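Local atomic coordinates of alpha-galactosidase (Umbelopsis vinacea, PDB entry 3A5V), a protein that hydrolyses terminal alpha-galactosyl residues from galactosides, as a glycoside hydrolase family 27 alpha-galactosidase that forms a tetramer. Residues 353-364 / 385-396. Residues are numbered along the deposited sequence; the frame is centred on the assembly and turned at random. Where two conformers were deposited one is given.
Sequences DSSRSIEVRDLW and VRLLKFMDSATS. With NAG (2-acetamido-2-deoxy-beta-D-glucopyranose), chain D; NAG (2-acetamido-2-deoxy-beta-D-glucopyranose), chain B.
Val360 lies over the ring of Phe390 where two antiparallel strands, 358-362 and 385-390, pair in the C-terminal beta sandwich domain. CG2 of Val360 makes a CH-pi contact 3.7 Å from the centroid of the Phe390 ring, 13° off its normal. Trp341 meets the same ring in an edge-to-face contact. Backbone bonds join the strands: Arg361 and Lys389 form a hydrogen-bonded pair, and the amides of Met391 and Leu363 bond to Glu359 O and Leu387 O.

Asp362 and Arg386 make the salt bridge of the contact. The Arg386 chain bends at chi2 (-66°) and chi3 (-68°), which brings its guanidinium back to the neighbouring strand. There it meets Asp362 side-on. NE and NH2 of Arg386 both donate to Asp362 OD2, at 3.0 and 2.8 Å. The two flat groups are nearly coplanar. Asp362 OD1 instead accepts from a water and from Lys365 N, and the same water accepts from Leu387 N. A leucine in place of this aspartate would probably leave NE and NH2 of Arg386 without their acid partner and the water without its OD1 acceptor.

From CB of Ile358 two branches leave. One is CG2, which lies anti to the backbone N and reaches Asp392 O at 3.5 Å and Phe390 CD2 at 3.9 Å. On the other branch, CG1 carries CD1 to the backbone of Ser393 and Ala394, with Ala394 CB 4.0 Å from CD1. Asp392 O is buried here and has no polar partner in the model.

Beside this end of the sheet lies a glycan attached to the protein. Glu359 N donates to O6 of the NAG of chain D, and N2 of the NAG of chain B donates to Asp392 OD2 at 3.0 Å.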
loop_
_atom_site.group_PDB
_atom_site.type_symbol
_atom_site.label_atom_id
_atom_site.label_comp_id
_atom_site.label_asym_id
_atom_site.label_seq_id
_atom_site.Cartn_x
_atom_site.Cartn_y
_atom_site.Cartn_z
ATOM N N ASP A 353 -23.329 -34.469 -8.601
ATOM C CA ASP A 353 -24.653 -35.052 -8.533
ATOM C C ASP A 353 -25.319 -34.663 -7.215
ATOM O O ASP A 353 -25.012 -35.240 -6.150
ATOM C CB ASP A 353 -24.546 -36.574 -8.682
ATOM C CG ASP A 353 -25.876 -37.267 -8.519
ATOM O OD1 ASP A 353 -26.917 -36.584 -8.563
ATOM O OD2 ASP A 353 -25.863 -38.502 -8.330
ATOM N N SER A 354 -26.243 -33.701 -7.285
ATOM C CA SER A 354 -26.911 -33.191 -6.080
ATOM C C SER A 354 -27.857 -34.204 -5.451
ATOM O O SER A 354 -28.187 -34.090 -4.270
ATOM C CB SER A 354 -27.632 -31.856 -6.334
ATOM O OG SER A 354 -28.357 -31.877 -7.546
ATOM N N SER A 355 -28.276 -35.216 -6.217
ATOM C CA SER A 355 -29.167 -36.261 -5.670
ATOM C C SER A 355 -28.417 -37.399 -4.970
ATOM O O SER A 355 -29.041 -38.295 -4.420
ATOM C CB SER A 355 -30.057 -36.857 -6.766
ATOM O OG SER A 355 -29.280 -37.620 -7.676
ATOM N N ARG A 356 -27.085 -37.365 -4.990
ATOM C CA ARG A 356 -26.270 -38.444 -4.409
ATOM C C ARG A 356 -26.505 -38.555 -2.905
ATOM O O ARG A 356 -26.358 -37.569 -2.171
ATOM C CB ARG A 356 -24.780 -38.214 -4.710
ATOM C CG ARG A 356 -23.821 -39.295 -4.189
ATOM C CD ARG A 356 -23.641 -40.456 -5.142
ATOM N NE ARG A 356 -23.392 -40.042 -6.528
ATOM C CZ ARG A 356 -22.197 -40.012 -7.114
ATOM N NH1 ARG A 356 -21.113 -40.369 -6.444
ATOM N NH2 ARG A 356 -22.085 -39.632 -8.382
ATOM N N SER A 357 -26.888 -39.754 -2.468
ATOM C CA SER A 357 -27.126 -40.053 -1.049
ATOM C C SER A 357 -25.808 -40.366 -0.378
ATOM O O SER A 357 -25.063 -41.241 -0.842
ATOM C CB SER A 357 -28.089 -41.250 -0.889
ATOM O OG SER A 357 -28.227 -41.592 0.480
ATOM N N ILE A 358 -25.520 -39.653 0.714
ATOM C CA ILE A 358 -24.217 -39.722 1.382
ATOM C C ILE A 358 -24.424 -39.679 2.896
ATOM O O ILE A 358 -25.240 -38.894 3.395
ATOM C CB ILE A 358 -23.271 -38.541 0.943
ATOM C CG1 ILE A 358 -23.030 -38.553 -0.575
ATOM C CG2 ILE A 358 -21.913 -38.587 1.678
ATOM C CD1 ILE A 358 -22.406 -37.246 -1.107
ATOM N N GLU A 359 -23.692 -40.532 3.613
ATOM C CA GLU A 359 -23.726 -40.541 5.066
ATOM C C GLU A 359 -22.916 -39.371 5.618
ATOM O O GLU A 359 -21.785 -39.126 5.187
ATOM C CB GLU A 359 -23.152 -41.843 5.646
ATOM C CG GLU A 359 -23.280 -41.881 7.173
ATOM C CD GLU A 359 -22.546 -43.035 7.862
ATOM O OE1 GLU A 359 -21.831 -43.807 7.199
ATOM O OE2 GLU A 359 -22.683 -43.133 9.102
ATOM N N VAL A 360 -23.500 -38.679 6.591
ATOM C CA VAL A 360 -22.853 -37.529 7.222
ATOM C C VAL A 360 -22.671 -37.829 8.702
ATOM O O VAL A 360 -23.623 -38.239 9.383
ATOM C CB VAL A 360 -23.704 -36.243 7.064
ATOM C CG1 VAL A 360 -22.992 -35.037 7.734
ATOM C CG2 VAL A 360 -23.977 -35.960 5.574
ATOM N N ARG A 361 -21.453 -37.626 9.189
ATOM C CA ARG A 361 -21.127 -37.858 10.601
ATOM C C ARG A 361 -20.831 -36.524 11.293
ATOM O O ARG A 361 -20.174 -35.649 10.716
ATOM C CB ARG A 361 -19.905 -38.770 10.696
ATOM C CG ARG A 361 -19.444 -39.082 12.113
ATOM C CD ARG A 361 -18.294 -40.092 12.091
ATOM N NE ARG A 361 -17.890 -40.506 13.443
ATOM C CZ ARG A 361 -18.497 -41.456 14.157
ATOM N NH1 ARG A 361 -19.573 -42.085 13.674
ATOM N NH2 ARG A 361 -18.044 -41.759 15.375
ATOM N N ASP A 362 -21.312 -36.384 12.523
ATOM C CA ASP A 362 -21.012 -35.213 13.342
ATOM C C ASP A 362 -19.785 -35.574 14.170
ATOM O O ASP A 362 -19.850 -36.470 15.028
ATOM C CB ASP A 362 -22.211 -34.852 14.228
ATOM C CG ASP A 362 -22.006 -33.561 15.025
ATOM O OD1 ASP A 362 -20.887 -33.324 15.558
ATOM O OD2 ASP A 362 -22.982 -32.781 15.133
ATOM N N LEU A 363 -18.672 -34.883 13.905
ATOM C CA LEU A 363 -17.376 -35.237 14.502
ATOM C C LEU A 363 -17.220 -34.857 15.973
ATOM O O LEU A 363 -16.486 -35.527 16.722
ATOM C CB LEU A 363 -16.219 -34.656 13.676
ATOM C CG LEU A 363 -16.124 -35.146 12.224
ATOM C CD1 LEU A 363 -14.784 -34.715 11.657
ATOM C CD2 LEU A 363 -16.296 -36.692 12.101
ATOM N N TRP A 364 -17.893 -33.789 16.389
ATOM C CA TRP A 364 -17.908 -33.405 17.811
ATOM C C TRP A 364 -18.727 -34.380 18.644
ATOM O O TRP A 364 -18.287 -34.805 19.718
ATOM C CB TRP A 364 -18.431 -31.972 18.005
ATOM C CG TRP A 364 -17.372 -30.951 17.630
ATOM C CD1 TRP A 364 -17.435 -30.033 16.611
ATOM C CD2 TRP A 364 -16.085 -30.785 18.245
ATOM N NE1 TRP A 364 -16.277 -29.298 16.563
ATOM C CE2 TRP A 364 -15.429 -29.730 17.556
ATOM C CE3 TRP A 364 -15.432 -31.404 19.330
ATOM C CZ2 TRP A 364 -14.139 -29.286 17.897
ATOM C CZ3 TRP A 364 -14.135 -30.964 19.674
ATOM C CH2 TRP A 364 -13.506 -29.912 18.957
ATOM N N VAL A 385 -20.307 -23.750 15.730
ATOM C CA VAL A 385 -20.048 -24.567 14.537
ATOM C C VAL A 385 -20.783 -25.896 14.605
ATOM O O VAL A 385 -21.098 -26.380 15.694
ATOM C CB VAL A 385 -18.514 -24.874 14.320
ATOM C CG1 VAL A 385 -17.747 -23.605 13.833
ATOM C CG2 VAL A 385 -17.872 -25.512 15.593
ATOM N N ARG A 386 -21.065 -26.467 13.436
ATOM C CA ARG A 386 -21.267 -27.911 13.322
ATOM C C ARG A 386 -20.173 -28.410 12.381
ATOM O O ARG A 386 -19.978 -27.846 11.300
ATOM C CB ARG A 386 -22.667 -28.280 12.790
ATOM C CG ARG A 386 -23.834 -27.859 13.719
ATOM C CD ARG A 386 -23.835 -28.617 15.064
ATOM N NE ARG A 386 -24.138 -30.045 14.910
ATOM C CZ ARG A 386 -25.370 -30.550 14.785
ATOM N NH1 ARG A 386 -26.436 -29.745 14.789
ATOM N NH2 ARG A 386 -25.532 -31.865 14.654
ATOM N N LEU A 387 -19.465 -29.446 12.819
ATOM C CA LEU A 387 -18.322 -29.999 12.106
ATOM C C LEU A 387 -18.722 -31.373 11.581
ATOM O O LEU A 387 -18.994 -32.295 12.379
ATOM C CB LEU A 387 -17.107 -30.126 13.047
ATOM C CG LEU A 387 -15.898 -30.897 12.490
ATOM C CD1 LEU A 387 -15.362 -30.250 11.212
ATOM C CD2 LEU A 387 -14.785 -31.040 13.527
ATOM N N LEU A 388 -18.745 -31.508 10.256
ATOM C CA LEU A 388 -19.305 -32.688 9.608
ATOM C C LEU A 388 -18.273 -33.377 8.754
ATOM O O LEU A 388 -17.409 -32.715 8.140
ATOM C CB LEU A 388 -20.498 -32.308 8.701
ATOM C CG LEU A 388 -21.570 -31.396 9.317
ATOM C CD1 LEU A 388 -22.580 -30.960 8.240
ATOM C CD2 LEU A 388 -22.267 -32.080 10.510
ATOM N N LYS A 389 -18.373 -34.705 8.702
ATOM C CA LYS A 389 -17.644 -35.484 7.709
ATOM C C LYS A 389 -18.612 -36.227 6.791
ATOM O O LYS A 389 -19.462 -36.996 7.254
ATOM C CB LYS A 389 -16.685 -36.478 8.384
ATOM C CG LYS A 389 -15.821 -37.267 7.377
ATOM C CD LYS A 389 -14.957 -38.285 8.107
ATOM C CE LYS A 389 -14.140 -39.138 7.137
ATOM N NZ LYS A 389 -13.302 -40.082 7.913
ATOM N N PHE A 390 -18.468 -35.978 5.491
ATOM C CA PHE A 390 -19.229 -36.679 4.456
ATOM C C PHE A 390 -18.430 -37.909 4.081
ATOM O O PHE A 390 -17.249 -37.795 3.734
ATOM C CB PHE A 390 -19.442 -35.772 3.231
ATOM C CG PHE A 390 -20.577 -34.776 3.396
ATOM C CD1 PHE A 390 -20.516 -33.778 4.366
ATOM C CD2 PHE A 390 -21.695 -34.846 2.574
ATOM C CE1 PHE A 390 -21.585 -32.848 4.536
ATOM C CE2 PHE A 390 -22.753 -33.940 2.714
ATOM C CZ PHE A 390 -22.707 -32.937 3.707
ATOM N N MET A 391 -19.064 -39.080 4.161
ATOM C CA MET A 391 -18.349 -40.354 4.027
ATOM C C MET A 391 -18.113 -40.757 2.572
ATOM O O MET A 391 -17.446 -41.746 2.282
ATOM C CB MET A 391 -19.067 -41.464 4.815
ATOM C CG MET A 391 -19.220 -41.156 6.294
ATOM S SD MET A 391 -17.652 -40.942 7.186
ATOM C CE MET A 391 -17.108 -42.641 7.245
ATOM N N ASP A 392 -18.647 -39.949 1.661
ATOM C CA ASP A 392 -18.421 -40.117 0.240
ATOM C C ASP A 392 -18.558 -38.739 -0.413
ATOM O O ASP A 392 -18.862 -37.740 0.257
ATOM C CB ASP A 392 -19.429 -41.119 -0.360
ATOM C CG ASP A 392 -18.876 -41.868 -1.599
ATOM O OD1 ASP A 392 -17.997 -41.340 -2.315
ATOM O OD2 ASP A 392 -19.321 -43.008 -1.849
ATOM N N SER A 393 -18.314 -38.698 -1.717
ATOM C CA SER A 393 -18.334 -37.468 -2.497
ATOM C C SER A 393 -19.498 -37.487 -3.484
ATOM O O SER A 393 -19.872 -38.546 -3.990
ATOM C CB SER A 393 -17.023 -37.357 -3.276
ATOM O OG SER A 393 -17.050 -36.251 -4.153
ATOM N N ALA A 394 -20.056 -36.316 -3.769
ATOM C CA ALA A 394 -21.050 -36.179 -4.847
ATOM C C ALA A 394 -20.428 -35.905 -6.223
ATOM O O ALA A 394 -21.149 -35.742 -7.202
ATOM C CB ALA A 394 -22.085 -35.100 -4.502
ATOM N N THR A 395 -19.102 -35.870 -6.303
ATOM C CA THR A 395 -18.422 -35.501 -7.548
ATOM C C THR A 395 -18.601 -36.614 -8.599
ATOM O O THR A 395 -18.443 -37.793 -8.282
ATOM C CB THR A 395 -16.920 -35.173 -7.313
ATOM O OG1 THR A 395 -16.813 -33.986 -6.490
ATOM C CG2 THR A 395 -16.179 -34.937 -8.643
ATOM N N SER A 396 -18.971 -36.219 -9.818
ATOM C CA SER A 396 -19.109 -37.126 -10.956
ATOM C C SER A 396 -17.817 -37.138 -11.764
ATOM O O SER A 396 -17.201 -36.089 -11.994
ATOM C CB SER A 396 -20.249 -36.665 -11.879
ATOM O OG SER A 396 -21.542 -36.845 -11.304
HETATM C C1 NAG D . -25.553 -43.830 2.337
HETATM C C2 NAG D . -26.036 -44.662 1.134
HETATM C C3 NAG D . -24.951 -45.641 0.673
HETATM C C4 NAG D . -23.633 -44.906 0.422
HETATM C C5 NAG D . -23.281 -44.014 1.627
HETATM C C6 NAG D . -22.024 -43.185 1.349
HETATM C C7 NAG D . -28.347 -45.285 0.672
HETATM C C8 NAG D . -29.614 -45.900 1.205
HETATM N N2 NAG D . -27.266 -45.377 1.446
HETATM O O3 NAG D . -25.357 -46.299 -0.509
HETATM O O4 NAG D . -22.588 -45.845 0.253
HETATM O O5 NAG D . -24.358 -43.167 1.952
HETATM O O6 NAG D . -21.623 -42.494 2.508
HETATM O O7 NAG D . -28.336 -44.750 -0.446
HETATM C C1 NAG B . -22.074 -45.877 -1.095
HETATM C C2 NAG B . -20.653 -46.453 -1.100
HETATM C C3 NAG B . -20.120 -46.678 -2.518
HETATM C C4 NAG B . -21.165 -47.268 -3.480
HETATM C C5 NAG B . -22.542 -46.614 -3.288
HETATM C C6 NAG B . -23.633 -47.279 -4.131
HETATM C C7 NAG B . -19.272 -45.836 0.826
HETATM C C8 NAG B . -18.306 -44.835 1.401
HETATM N N2 NAG B . -19.704 -45.595 -0.407
HETATM O O3 NAG B . -18.978 -47.514 -2.433
HETATM O O4 NAG B . -20.734 -47.068 -4.812
HETATM O O5 NAG B . -22.916 -46.657 -1.918
HETATM O O6 NAG B . -24.023 -48.505 -3.536
HETATM O O7 NAG B . -19.627 -46.801 1.500
HETATM O O HOH W 1 -20.639 -30.572 15.296
#